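Local structure of similarities with probable monooxygenase (Photorhabdus luminescens, 4HB9) at residues 43-48 / 112-117; 135-140 / 311-316; 220-225 / 280-285; 331-336 / 367-372. The protein binds flavin-adenine dinucleotide and is probably a flavin-dependent monooxygenase of the aromatic-ring-hydroxylase type. All coordinates share one frame; numbering follows the deposited sequence.

Contact 1. Residues 43-48 / 112-117. With FAD (flavin-adenine dinucleotide), chain B; EDO (1,2-ethanediol), chain L.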
# COMPACT_ATOMS: atom_id res chain seq x y z
N TYR A 43 -4.62 -8.46 -5.02
CA TYR A 43 -3.67 -8.73 -3.97
C TYR A 43 -4.19 -8.55 -2.57
O TYR A 43 -5.27 -8.02 -2.34
CB TYR A 43 -2.41 -7.89 -4.19
CG TYR A 43 -2.63 -6.37 -4.18
CD1 TYR A 43 -3.00 -5.69 -5.35
CD2 TYR A 43 -2.47 -5.64 -3.02
CE1 TYR A 43 -3.19 -4.32 -5.35
CE2 TYR A 43 -2.65 -4.26 -3.01
CZ TYR A 43 -2.99 -3.61 -4.18
OH TYR A 43 -3.17 -2.26 -4.16
N GLY A 44 -3.38 -9.02 -1.64
CA GLY A 44 -3.63 -8.93 -0.22
C GLY A 44 -2.77 -7.90 0.48
O GLY A 44 -1.79 -7.42 -0.04
N ILE A 45 -3.19 -7.52 1.66
CA ILE A 45 -2.45 -6.58 2.50
C ILE A 45 -2.24 -7.25 3.84
O ILE A 45 -3.13 -7.90 4.37
CB ILE A 45 -3.23 -5.27 2.61
CG1 ILE A 45 -3.08 -4.50 1.30
CG2 ILE A 45 -2.71 -4.37 3.77
CD1 ILE A 45 -4.18 -3.54 1.06
N HIS A 46 -1.03 -7.14 4.38
CA HIS A 46 -0.72 -7.62 5.71
C HIS A 46 -0.72 -6.43 6.64
O HIS A 46 0.01 -5.49 6.42
CB HIS A 46 0.64 -8.27 5.71
CG HIS A 46 0.69 -9.52 4.90
ND1 HIS A 46 1.85 -10.22 4.68
CD2 HIS A 46 -0.30 -10.21 4.28
CE1 HIS A 46 1.58 -11.29 3.94
NE2 HIS A 46 0.28 -11.30 3.68
N ILE A 47 -1.57 -6.49 7.66
CA ILE A 47 -1.71 -5.41 8.62
C ILE A 47 -0.83 -5.67 9.85
O ILE A 47 -0.86 -6.76 10.46
CB ILE A 47 -3.19 -5.23 9.00
CG1 ILE A 47 -4.01 -4.81 7.77
CG2 ILE A 47 -3.36 -4.26 10.17
CD1 ILE A 47 -3.65 -3.47 7.18
N ASN A 48 -0.00 -4.69 10.20
CA ASN A 48 0.86 -4.83 11.37
C ASN A 48 0.28 -4.07 12.56
O ASN A 48 -0.86 -3.61 12.50
CB ASN A 48 2.28 -4.41 11.02
CG ASN A 48 2.41 -2.91 10.77
OD1 ASN A 48 1.57 -2.11 11.15
ND2 ASN A 48 3.47 -2.54 10.11
N THR A 112 -9.45 -5.94 -1.59
CA THR A 112 -10.87 -5.70 -1.90
C THR A 112 -11.75 -5.70 -0.63
O THR A 112 -12.54 -4.80 -0.43
CB THR A 112 -11.45 -6.62 -2.99
OG1 THR A 112 -12.84 -6.29 -3.20
CG2 THR A 112 -11.36 -8.08 -2.60
N GLU A 113 -11.57 -6.67 0.27
CA GLU A 113 -12.34 -6.68 1.51
C GLU A 113 -12.03 -5.49 2.40
O GLU A 113 -12.93 -4.94 3.01
CB GLU A 113 -12.11 -7.96 2.32
CG GLU A 113 -12.73 -9.24 1.72
CD GLU A 113 -12.09 -10.48 2.35
OE1 GLU A 113 -10.85 -10.66 2.20
OE2 GLU A 113 -12.79 -11.19 3.12
N LEU A 114 -10.75 -5.16 2.53
CA LEU A 114 -10.35 -4.05 3.36
C LEU A 114 -11.00 -2.77 2.86
O LEU A 114 -11.55 -1.99 3.68
CB LEU A 114 -8.83 -3.92 3.41
CG LEU A 114 -8.27 -2.80 4.27
CD1 LEU A 114 -8.72 -2.91 5.71
CD2 LEU A 114 -6.76 -2.79 4.17
N LYS A 115 -11.00 -2.56 1.54
CA LYS A 115 -11.65 -1.35 0.98
C LYS A 115 -13.16 -1.31 1.22
O LYS A 115 -13.72 -0.26 1.55
CB LYS A 115 -11.36 -1.18 -0.51
CG LYS A 115 -9.95 -0.70 -0.83
CD LYS A 115 -9.54 0.62 -0.16
CE LYS A 115 -10.49 1.80 -0.44
NZ LYS A 115 -10.74 1.98 -1.89
N GLU A 116 -13.83 -2.44 1.05
CA GLU A 116 -15.27 -2.51 1.32
C GLU A 116 -15.58 -2.17 2.77
O GLU A 116 -16.55 -1.44 3.05
CB GLU A 116 -15.86 -3.89 0.96
CG GLU A 116 -15.83 -4.18 -0.54
CD GLU A 116 -16.50 -3.10 -1.38
OE1 GLU A 116 -17.74 -3.02 -1.36
OE2 GLU A 116 -15.79 -2.35 -2.08
N ILE A 117 -14.74 -2.66 3.70
CA ILE A 117 -14.88 -2.35 5.10
C ILE A 117 -14.60 -0.88 5.42
O ILE A 117 -15.33 -0.26 6.18
CB ILE A 117 -13.98 -3.28 5.94
CG1 ILE A 117 -14.55 -4.70 5.86
CG2 ILE A 117 -13.87 -2.80 7.37
CD1 ILE A 117 -13.56 -5.74 6.33
PA FAD B . -4.19 4.53 -2.20
O1A FAD B . -4.73 3.47 -1.27
O2A FAD B . -3.50 4.26 -3.49
O5B FAD B . -5.35 5.59 -2.46
C5B FAD B . -5.18 6.71 -3.31
C4B FAD B . -6.58 7.11 -3.73
O4B FAD B . -6.53 8.40 -4.35
C3B FAD B . -7.22 6.13 -4.74
O3B FAD B . -8.57 5.82 -4.39
C2B FAD B . -7.14 6.92 -6.04
O2B FAD B . -8.13 6.60 -7.00
C1B FAD B . -7.31 8.35 -5.52
N9A FAD B . -6.81 9.41 -6.41
C8A FAD B . -5.62 9.47 -7.05
N7A FAD B . -5.48 10.64 -7.72
C5A FAD B . -6.61 11.34 -7.50
C6A FAD B . -7.11 12.66 -7.94
N6A FAD B . -6.31 13.38 -8.76
N1A FAD B . -8.33 13.05 -7.53
C2A FAD B . -9.08 12.28 -6.70
N3A FAD B . -8.69 11.07 -6.26
C4A FAD B . -7.48 10.56 -6.62
N1 FAD B . 0.96 -2.29 2.22
C2 FAD B . 1.08 -2.87 3.44
O2 FAD B . 1.17 -2.17 4.51
N3 FAD B . 1.08 -4.22 3.55
C4 FAD B . 1.04 -5.06 2.52
O4 FAD B . 1.06 -6.31 2.71
C4X FAD B . 0.95 -4.51 1.16
N5 FAD B . 0.89 -5.30 0.05
C5X FAD B . 0.82 -4.73 -1.17
C6 FAD B . 0.77 -5.52 -2.32
C7 FAD B . 0.70 -4.95 -3.59
C7M FAD B . 0.65 -5.81 -4.84
C8 FAD B . 0.68 -3.48 -3.73
C8M FAD B . 0.58 -2.84 -5.10
C9 FAD B . 0.72 -2.69 -2.59
C9A FAD B . 0.79 -3.24 -1.31
N10 FAD B . 0.84 -2.42 -0.16
C10 FAD B . 0.93 -3.03 1.09
C1' FAD B . 0.86 -0.95 -0.23
C2' FAD B . -0.52 -0.32 -0.07
O2' FAD B . -1.46 -0.92 -0.93
C3' FAD B . -0.42 1.17 -0.39
O3' FAD B . 0.76 1.70 0.22
C4' FAD B . -1.63 1.92 0.15
O4' FAD B . -2.70 1.71 -0.74
C5' FAD B . -1.38 3.41 0.28
O5' FAD B . -2.56 3.98 0.79
P FAD B . -2.97 5.45 0.26
O1P FAD B . -4.31 5.72 0.91
O2P FAD B . -1.81 6.38 0.47
O3P FAD B . -3.13 5.38 -1.34
C1 EDO L . -12.14 3.10 -5.05
O1 EDO L . -12.26 4.11 -4.05
C2 EDO L . -11.20 3.62 -6.12
O2 EDO L . -9.87 3.73 -5.61
O HOH W 1 -7.85 -7.80 -3.24
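A chi1 of -179° swings Leu114 CG away from the backbone N, and chi2 of 58° then turns CD2 toward strand 44-47, where Ile45, its CG1 lying beside the backbone N, extends CD1 to meet it. The two methyl groups, Ile45 CD1 and Leu114 CD2, approach to 4.1 Å, with the side chains crossing at about a right angle. Ile47, two residues along the same side of the strand, adds a looser contact from its CD1 to Leu114 CD2 at 4.4 Å, so a single leucine methyl serves both isoleucines. Nearer the start of each segment a water joins the backbones: it donates to Tyr43 O at 2.7 Å and accepts from Thr112 N.

The flavin lies along the strand. His46 N donates to FAD O4 over 2.8 Å in a nearly straight bond (166°), whereas the return bond from FAD N3 to His46 O is weak. The Tyr43 ring lays one face over the dimethylbenzene end of the isoalloxazine, its CD2 lying 3.3 Å from FAD C7. The strand backbone thus meets the O4/N3 edge of the flavin, and the helix contact lies on the strand's far side.

Strand 44-47 is an outer strand of a three-stranded antiparallel sheet and pairs with strand 106-110, which leads directly into helix 111-119; Phe67 of helix 61-70 packs on both Ile47 and Leu114.

Contact 2. Residues 135-140 / 311-316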
# COMPACT_ATOMS: atom_id res chain seq x y z
N TYR A 135 -5.51 23.28 -6.41
CA TYR A 135 -6.14 24.10 -5.41
C TYR A 135 -5.64 25.53 -5.46
O TYR A 135 -4.54 25.80 -6.01
CB TYR A 135 -5.90 23.54 -4.02
CG TYR A 135 -4.46 23.57 -3.58
CD1 TYR A 135 -3.92 24.72 -3.00
CD2 TYR A 135 -3.65 22.46 -3.72
CE1 TYR A 135 -2.60 24.76 -2.58
CE2 TYR A 135 -2.33 22.48 -3.30
CZ TYR A 135 -1.80 23.63 -2.74
OH TYR A 135 -0.50 23.64 -2.31
N GLU A 136 -6.43 26.42 -4.87
CA GLU A 136 -6.08 27.83 -4.68
C GLU A 136 -6.43 28.28 -3.27
O GLU A 136 -7.53 28.02 -2.79
CB GLU A 136 -6.90 28.73 -5.61
CG GLU A 136 -6.51 28.72 -7.06
CD GLU A 136 -7.30 29.72 -7.89
OE1 GLU A 136 -8.33 30.25 -7.40
OE2 GLU A 136 -6.89 29.97 -9.06
N HIS A 137 -5.52 29.00 -2.64
CA HIS A 137 -5.85 29.64 -1.37
C HIS A 137 -6.83 30.79 -1.61
O HIS A 137 -6.66 31.54 -2.57
CB HIS A 137 -4.59 30.13 -0.68
CG HIS A 137 -3.84 29.03 0.01
ND1 HIS A 137 -4.32 28.40 1.13
CD2 HIS A 137 -2.65 28.44 -0.28
CE1 HIS A 137 -3.46 27.47 1.51
NE2 HIS A 137 -2.44 27.47 0.67
N ILE A 138 -7.86 30.88 -0.77
CA ILE A 138 -8.83 31.97 -0.82
C ILE A 138 -8.39 33.02 0.20
O ILE A 138 -7.94 32.67 1.30
CB ILE A 138 -10.27 31.51 -0.48
CG1 ILE A 138 -10.68 30.30 -1.33
CG2 ILE A 138 -11.27 32.64 -0.73
CD1 ILE A 138 -11.92 29.60 -0.81
N GLU A 139 -8.54 34.29 -0.18
CA GLU A 139 -8.02 35.43 0.59
C GLU A 139 -8.62 35.55 2.00
O GLU A 139 -7.94 35.96 2.94
CB GLU A 139 -8.25 36.74 -0.18
CG GLU A 139 -7.43 37.92 0.32
CD GLU A 139 -7.46 39.11 -0.63
OE1 GLU A 139 -7.18 38.92 -1.84
OE2 GLU A 139 -7.74 40.23 -0.17
N ASN A 140 -9.88 35.15 2.15
CA ASN A 140 -10.56 35.16 3.46
C ASN A 140 -10.12 34.02 4.39
O ASN A 140 -10.71 33.82 5.45
CB ASN A 140 -12.08 35.05 3.27
CG ASN A 140 -12.60 35.92 2.14
OD1 ASN A 140 -12.16 37.06 1.96
ND2 ASN A 140 -13.55 35.39 1.36
N SER A 311 1.01 24.53 6.60
CA SER A 311 -0.13 25.34 6.25
C SER A 311 -1.38 24.49 6.42
O SER A 311 -1.32 23.41 7.00
CB SER A 311 -0.01 25.84 4.81
OG SER A 311 -0.16 24.80 3.87
N THR A 312 -2.49 24.96 5.89
CA THR A 312 -3.74 24.22 5.92
C THR A 312 -3.85 23.17 4.80
O THR A 312 -4.87 22.51 4.69
CB THR A 312 -4.92 25.20 5.85
OG1 THR A 312 -4.83 25.97 4.66
CG2 THR A 312 -4.91 26.12 7.08
N VAL A 313 -2.81 23.01 4.00
CA VAL A 313 -2.70 21.87 3.05
C VAL A 313 -1.68 20.93 3.66
O VAL A 313 -0.57 21.35 4.09
CB VAL A 313 -2.17 22.31 1.66
CG1 VAL A 313 -2.00 21.12 0.73
CG2 VAL A 313 -3.08 23.34 1.01
N THR A 314 -2.03 19.64 3.70
CA THR A 314 -1.07 18.63 4.11
C THR A 314 -1.26 17.32 3.32
O THR A 314 -2.06 17.27 2.41
CB THR A 314 -1.08 18.42 5.64
OG1 THR A 314 0.06 17.68 6.04
CG2 THR A 314 -2.30 17.71 6.14
N LEU A 315 -0.47 16.31 3.63
CA LEU A 315 -0.45 15.07 2.85
C LEU A 315 -0.46 13.87 3.75
O LEU A 315 -0.00 13.98 4.90
CB LEU A 315 0.81 15.00 1.99
CG LEU A 315 0.95 16.14 0.97
CD1 LEU A 315 2.37 16.18 0.43
CD2 LEU A 315 -0.06 16.06 -0.14
N LEU A 316 -0.92 12.72 3.24
CA LEU A 316 -0.73 11.47 3.95
C LEU A 316 -0.60 10.27 3.02
O LEU A 316 -0.84 10.38 1.84
CB LEU A 316 -1.80 11.21 5.03
CG LEU A 316 -3.23 10.83 4.77
CD1 LEU A 316 -3.42 9.41 4.24
CD2 LEU A 316 -3.97 10.97 6.10
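The Tyr135 side chain approaches Val313 from the opposite direction and offers it a ring face. From CB, CG sits between the backbone N and the carbonyl carbon (chi1 66°); farther out, CE1 comes within 3.9 Å of Val313 CG2, CZ lies 4.0 Å from it, and OH ends 4.2 Å from Val313 CG1 and CG2. The CG2 methyl stands 23° off the ring normal, a CH-pi contact displaced toward the rim. His137 reaches the second segment with CE1, which lies 3.7 Å from Thr312 OG1, near the imidazole plane at its edge. Just before the valine, Ser311 OG accepts from Val313 N in an ST turn that leads into strand 313-315, an edge strand of the parallel Rossmann-type sheet. Tyr172 of helix 167-172 touches both Tyr135 and Val313.

The join between this sheet and the hairpin strand 132-137 therefore rests on dispersion and CH-pi attraction in its buried part, while the more polar histidine-threonine edge lies toward solvent.

Contact 3. Residues 220-225 / 280-285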
# COMPACT_ATOMS: atom_id res chain seq x y z
N LEU A 220 14.36 -14.39 -4.19
CA LEU A 220 12.93 -14.79 -4.33
C LEU A 220 12.28 -14.84 -2.96
O LEU A 220 12.73 -15.57 -2.05
CB LEU A 220 12.76 -16.12 -5.04
CG LEU A 220 11.31 -16.49 -5.41
CD1 LEU A 220 10.80 -15.69 -6.62
CD2 LEU A 220 11.24 -17.96 -5.75
N PHE A 221 11.24 -14.02 -2.80
CA PHE A 221 10.50 -13.93 -1.56
C PHE A 221 9.18 -14.66 -1.77
O PHE A 221 8.55 -14.49 -2.82
CB PHE A 221 10.30 -12.46 -1.15
CG PHE A 221 9.49 -12.30 0.10
CD1 PHE A 221 9.99 -12.74 1.32
CD2 PHE A 221 8.20 -11.79 0.05
CE1 PHE A 221 9.23 -12.64 2.47
CE2 PHE A 221 7.43 -11.69 1.20
CZ PHE A 221 7.95 -12.10 2.42
N ILE A 222 8.77 -15.48 -0.81
CA ILE A 222 7.51 -16.24 -0.91
C ILE A 222 6.64 -15.99 0.32
O ILE A 222 7.10 -16.16 1.45
CB ILE A 222 7.78 -17.74 -1.03
CG1 ILE A 222 8.62 -18.02 -2.28
CG2 ILE A 222 6.48 -18.54 -1.08
CD1 ILE A 222 9.14 -19.43 -2.40
N SER A 223 5.37 -15.66 0.12
CA SER A 223 4.46 -15.48 1.24
C SER A 223 3.07 -15.81 0.82
O SER A 223 2.90 -16.57 -0.15
CB SER A 223 4.57 -14.05 1.79
OG SER A 223 3.86 -13.92 3.02
N MSE A 224 2.06 -15.27 1.52
CA MSE A 224 0.67 -15.58 1.20
C MSE A 224 -0.20 -14.37 1.23
O MSE A 224 0.02 -13.45 2.02
CB MSE A 224 0.16 -16.61 2.21
CG MSE A 224 0.54 -18.01 1.71
SE MSE A 224 -0.22 -19.43 2.85
CE MSE A 224 -2.11 -19.02 2.54
N TRP A 225 -1.19 -14.35 0.34
CA TRP A 225 -2.23 -13.34 0.33
C TRP A 225 -3.60 -13.99 0.43
O TRP A 225 -3.83 -15.08 -0.09
CB TRP A 225 -2.24 -12.59 -0.98
CG TRP A 225 -1.18 -11.55 -1.20
CD1 TRP A 225 -0.49 -10.84 -0.27
CD2 TRP A 225 -0.75 -11.07 -2.48
NE1 TRP A 225 0.38 -9.96 -0.90
CE2 TRP A 225 0.23 -10.09 -2.26
CE3 TRP A 225 -1.08 -11.39 -3.79
CZ2 TRP A 225 0.88 -9.44 -3.31
CZ3 TRP A 225 -0.46 -10.71 -4.83
CH2 TRP A 225 0.50 -9.76 -4.58
N PRO A 280 13.13 -27.52 -7.99
CA PRO A 280 11.92 -27.68 -8.79
C PRO A 280 10.64 -27.11 -8.18
O PRO A 280 9.77 -26.70 -8.92
CB PRO A 280 11.81 -29.21 -8.93
CG PRO A 280 13.22 -29.68 -8.91
CD PRO A 280 13.94 -28.76 -7.95
N SER A 281 10.51 -27.10 -6.85
CA SER A 281 9.31 -26.57 -6.19
C SER A 281 9.09 -25.10 -6.52
O SER A 281 7.95 -24.62 -6.68
CB SER A 281 9.42 -26.77 -4.67
OG SER A 281 10.57 -26.10 -4.13
N LEU A 282 10.19 -24.38 -6.68
CA LEU A 282 10.14 -22.97 -7.03
C LEU A 282 9.64 -22.84 -8.44
O LEU A 282 8.84 -21.96 -8.75
CB LEU A 282 11.50 -22.33 -6.85
CG LEU A 282 11.99 -22.44 -5.41
CD1 LEU A 282 13.46 -22.06 -5.28
CD2 LEU A 282 11.13 -21.62 -4.47
N HIS A 283 10.06 -23.75 -9.32
CA HIS A 283 9.56 -23.73 -10.70
C HIS A 283 8.07 -24.02 -10.77
O HIS A 283 7.35 -23.38 -11.52
CB HIS A 283 10.36 -24.71 -11.56
CG HIS A 283 11.74 -24.21 -11.86
ND1 HIS A 283 12.02 -23.43 -12.95
CD2 HIS A 283 12.88 -24.28 -11.14
CE1 HIS A 283 13.29 -23.10 -12.95
NE2 HIS A 283 13.84 -23.61 -11.85
N THR A 284 7.64 -25.01 -10.00
CA THR A 284 6.23 -25.41 -9.94
C THR A 284 5.35 -24.22 -9.52
O THR A 284 4.33 -23.93 -10.14
CB THR A 284 6.06 -26.57 -8.93
OG1 THR A 284 6.92 -27.66 -9.33
CG2 THR A 284 4.61 -27.04 -8.85
N LEU A 285 5.80 -23.50 -8.49
CA LEU A 285 5.10 -22.32 -8.02
C LEU A 285 4.91 -21.30 -9.16
O LEU A 285 3.81 -20.83 -9.43
CB LEU A 285 5.86 -21.70 -6.84
CG LEU A 285 5.32 -20.44 -6.20
CD1 LEU A 285 3.87 -20.64 -5.78
CD2 LEU A 285 6.15 -20.06 -5.01
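Ile222 sets its CD1 methyl against two leucines of the helix, 3.6 Å from Leu282 CD2 and 4.0 Å from Leu285 CD2. It meets the two differently, lying obliquely across Leu282 but reaching toward Leu285 tip to tip. An extended outer chain (chi2 171°) carries CD1 well out from the strand, while CG1 keeps beside the backbone N. Leu282 also receives Leu220: the pair slide past each other in opposite directions, with Leu220 CD2 3.9 Å from Leu282 CD2. Leu220 and Ile222, two positions apart on the same side of the strand, therefore converge on one leucine methyl, and Leu285, one helical turn later, adds a second methyl at the tip of Ile222.

All four side chains are buried aliphatics, and only methyl tips meet between the segments. The backbones stay well apart, the short strand and helix axes approaching no closer than 11.7 Å and making an angle of 63°. This is a helix laid across the face of a beta-sheet, remote from the flavin, although Trp225 at the far end of the strand segment touches the cofactor.

Strand 218-228 runs between strands 210-212 and 240-251 in a seven-stranded mixed sheet, and its neighbours share in the cover: Ile212 packs on Leu220 and Leu282, Ile244 on Ile222 and Leu285. Phe204 from a loop also lies against Leu282, and Ala190 of strand 179-191 meets Leu285.

Contact 4. Residues 331-336 / 367-372. With FAD (flavin-adenine dinucleotide), chain B; EDO (1,2-ethanediol), chain G.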
# COMPACT_ATOMS: atom_id res chain seq x y z
N ALA A 331 0.34 0.48 3.20
CA ALA A 331 -1.00 0.51 3.80
C ALA A 331 -0.90 0.82 5.28
O ALA A 331 -1.61 1.69 5.80
CB ALA A 331 -1.75 -0.81 3.58
N ASN A 332 0.01 0.12 5.97
CA ASN A 332 0.15 0.35 7.39
C ASN A 332 0.59 1.78 7.71
O ASN A 332 0.11 2.37 8.68
CB ASN A 332 1.12 -0.62 8.02
CG ASN A 332 0.55 -2.01 8.07
OD1 ASN A 332 -0.40 -2.25 8.81
ND2 ASN A 332 1.14 -2.93 7.32
N THR A 333 1.49 2.31 6.90
CA THR A 333 1.97 3.69 7.11
C THR A 333 0.88 4.72 6.80
O THR A 333 0.73 5.70 7.54
CB THR A 333 3.26 3.97 6.33
OG1 THR A 333 4.21 2.95 6.66
CG2 THR A 333 3.86 5.27 6.76
N ALA A 334 0.10 4.48 5.74
CA ALA A 334 -1.06 5.32 5.45
C ALA A 334 -2.08 5.34 6.61
O ALA A 334 -2.61 6.41 6.99
CB ALA A 334 -1.74 4.88 4.17
N LEU A 335 -2.33 4.18 7.19
CA LEU A 335 -3.20 4.05 8.35
C LEU A 335 -2.63 4.77 9.58
O LEU A 335 -3.34 5.49 10.27
CB LEU A 335 -3.44 2.57 8.68
CG LEU A 335 -4.28 1.85 7.64
CD1 LEU A 335 -4.23 0.33 7.88
CD2 LEU A 335 -5.70 2.38 7.62
N ARG A 336 -1.34 4.55 9.83
CA ARG A 336 -0.64 5.23 10.90
C ARG A 336 -0.77 6.76 10.78
O ARG A 336 -1.02 7.43 11.79
CB ARG A 336 0.83 4.85 10.85
CG ARG A 336 1.62 5.24 12.06
CD ARG A 336 3.01 4.65 11.95
NE ARG A 336 3.86 5.03 13.07
CZ ARG A 336 5.12 4.63 13.23
NH1 ARG A 336 5.69 3.83 12.35
NH2 ARG A 336 5.80 5.02 14.28
N ARG A 367 7.27 12.70 9.38
CA ARG A 367 8.60 12.67 8.78
C ARG A 367 9.55 11.73 9.51
O ARG A 367 10.35 11.03 8.86
CB ARG A 367 9.22 14.08 8.69
CG ARG A 367 8.71 14.90 7.51
CD ARG A 367 9.54 16.17 7.29
NE ARG A 367 9.44 17.05 8.45
CZ ARG A 367 8.51 17.97 8.64
NH1 ARG A 367 7.58 18.23 7.73
NH2 ARG A 367 8.54 18.68 9.75
N ALA A 368 9.49 11.69 10.84
CA ALA A 368 10.40 10.83 11.61
C ALA A 368 10.22 9.36 11.27
O ALA A 368 11.19 8.67 10.96
CB ALA A 368 10.23 11.02 13.11
N TYR A 369 8.99 8.85 11.30
CA TYR A 369 8.81 7.45 10.95
C TYR A 369 8.89 7.22 9.45
O TYR A 369 9.38 6.15 9.03
CB TYR A 369 7.59 6.78 11.60
CG TYR A 369 6.24 7.35 11.27
CD1 TYR A 369 5.63 7.15 10.03
CD2 TYR A 369 5.52 8.04 12.25
CE1 TYR A 369 4.37 7.66 9.77
CE2 TYR A 369 4.27 8.54 12.00
CZ TYR A 369 3.69 8.35 10.78
OH TYR A 369 2.44 8.88 10.61
N ALA A 370 8.46 8.18 8.64
CA ALA A 370 8.57 8.06 7.18
C ALA A 370 10.02 7.85 6.73
O ALA A 370 10.33 6.94 5.94
CB ALA A 370 8.00 9.28 6.48
N ASN A 371 10.91 8.72 7.22
CA ASN A 371 12.32 8.62 6.88
C ASN A 371 12.93 7.29 7.34
O ASN A 371 13.70 6.65 6.61
CB ASN A 371 13.11 9.81 7.45
CG ASN A 371 12.85 11.10 6.70
OD1 ASN A 371 12.57 11.12 5.48
ND2 ASN A 371 12.95 12.22 7.41
N GLU A 372 12.57 6.85 8.53
CA GLU A 372 13.08 5.59 9.01
C GLU A 372 12.62 4.46 8.09
O GLU A 372 13.41 3.60 7.69
CB GLU A 372 12.66 5.31 10.46
CG GLU A 372 13.04 3.91 10.93
CD GLU A 372 12.81 3.67 12.43
OE1 GLU A 372 12.62 4.66 13.17
OE2 GLU A 372 12.81 2.49 12.86
PA FAD B . -4.19 4.53 -2.20
O1A FAD B . -4.73 3.47 -1.27
O2A FAD B . -3.50 4.26 -3.49
O5B FAD B . -5.35 5.59 -2.46
C5B FAD B . -5.18 6.71 -3.31
C4B FAD B . -6.58 7.11 -3.73
O4B FAD B . -6.53 8.40 -4.35
C3B FAD B . -7.22 6.13 -4.74
O3B FAD B . -8.57 5.82 -4.39
C2B FAD B . -7.14 6.92 -6.04
O2B FAD B . -8.13 6.60 -7.00
C1B FAD B . -7.31 8.35 -5.52
N9A FAD B . -6.81 9.41 -6.41
C8A FAD B . -5.62 9.47 -7.05
N7A FAD B . -5.48 10.64 -7.72
C5A FAD B . -6.61 11.34 -7.50
C6A FAD B . -7.11 12.66 -7.94
N6A FAD B . -6.31 13.38 -8.76
N1A FAD B . -8.33 13.05 -7.53
C2A FAD B . -9.08 12.28 -6.70
N3A FAD B . -8.69 11.07 -6.26
C4A FAD B . -7.48 10.56 -6.62
N1 FAD B . 0.96 -2.29 2.22
C2 FAD B . 1.08 -2.87 3.44
O2 FAD B . 1.17 -2.17 4.51
N3 FAD B . 1.08 -4.22 3.55
C4 FAD B . 1.04 -5.06 2.52
O4 FAD B . 1.06 -6.31 2.71
C4X FAD B . 0.95 -4.51 1.16
N5 FAD B . 0.89 -5.30 0.05
C5X FAD B . 0.82 -4.73 -1.17
C6 FAD B . 0.77 -5.52 -2.32
C7 FAD B . 0.70 -4.95 -3.59
C7M FAD B . 0.65 -5.81 -4.84
C8 FAD B . 0.68 -3.48 -3.73
C8M FAD B . 0.58 -2.84 -5.10
C9 FAD B . 0.72 -2.69 -2.59
C9A FAD B . 0.79 -3.24 -1.31
N10 FAD B . 0.84 -2.42 -0.16
C10 FAD B . 0.93 -3.03 1.09
C1' FAD B . 0.86 -0.95 -0.23
C2' FAD B . -0.52 -0.32 -0.07
O2' FAD B . -1.46 -0.92 -0.93
C3' FAD B . -0.42 1.17 -0.39
O3' FAD B . 0.76 1.70 0.22
C4' FAD B . -1.63 1.92 0.15
O4' FAD B . -2.70 1.71 -0.74
C5' FAD B . -1.38 3.41 0.28
O5' FAD B . -2.56 3.98 0.79
P FAD B . -2.97 5.45 0.26
O1P FAD B . -4.31 5.72 0.91
O2P FAD B . -1.81 6.38 0.47
O3P FAD B . -3.13 5.38 -1.34
C1 EDO G . 4.73 0.28 9.12
O1 EDO G . 5.49 -0.39 10.12
C2 EDO G . 3.83 1.30 9.81
O2 EDO G . 4.52 2.52 10.00
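Stacking dominates: the guanidinium of Arg336 lies flat on one face of the Tyr369 ring, the planes only 12° apart and the centres separated by 3.9 Å. Its CZ sits 3.5 Å from Tyr369 CG, making a cation-pi contact displaced from the ring centre, whereas Arg336 CD stands almost over the centroid as a CH-pi partner. The arginine can lie along the ring in this way because its chain is extended from CG to NE. Phe50 makes a second cation-pi contact with the same guanidinium.

Apolar contact is slighter. Thr333 brings CG2 to the edge of the tyrosine, 3.9 Å from Tyr369 CE1, so the ring is met over a face and at an edge by residues of one helix. The two helices, 330-349 and 355-386, follow one another in the chain, and the first points its N-terminal turns at the isoalloxazine, a placement familiar in flavoprotein hydroxylases of this fold.

Hydrogen bonds to the flavin form away from the stack: Ala331 N donates to FAD N1 and Asn332 N to FAD O2, each over 3.0 Å and close to straight, and the helix end would probably favour negative charge on that side of the flavin. Nearer the stack, an ethanediol at the guanidinium edge, probably from the crystallisation liquor, accepts from Arg336 NH1 at 2.9 Å. Thr333 OG1 is bonded to Ser329 O, and Tyr369 OH to Asp337 OD1.

Overall arrangement
Contacts 1 and 4 lie nearest the centre of the chain and share the flavin, their centres about 17 Å apart; they are tied directly where Asn332 bonds His46 O and Asn48 N. Contact 3, also buried, is purely aliphatic and belongs to the mixed sheet, joining contact 1 through the His46 NE2 bond to Met224 O. Contact 2 is the most peripheral, partly open to solvent and on the opposite side of the chain's centre from contact 3, about 47 Å between centres. Chemistry follows place: methyl packing in contacts 1 and 3, methyl on aromatic face in contact 2, and a charged stack in contact 4, whose Ala334 O touches Leu316 of contact 2.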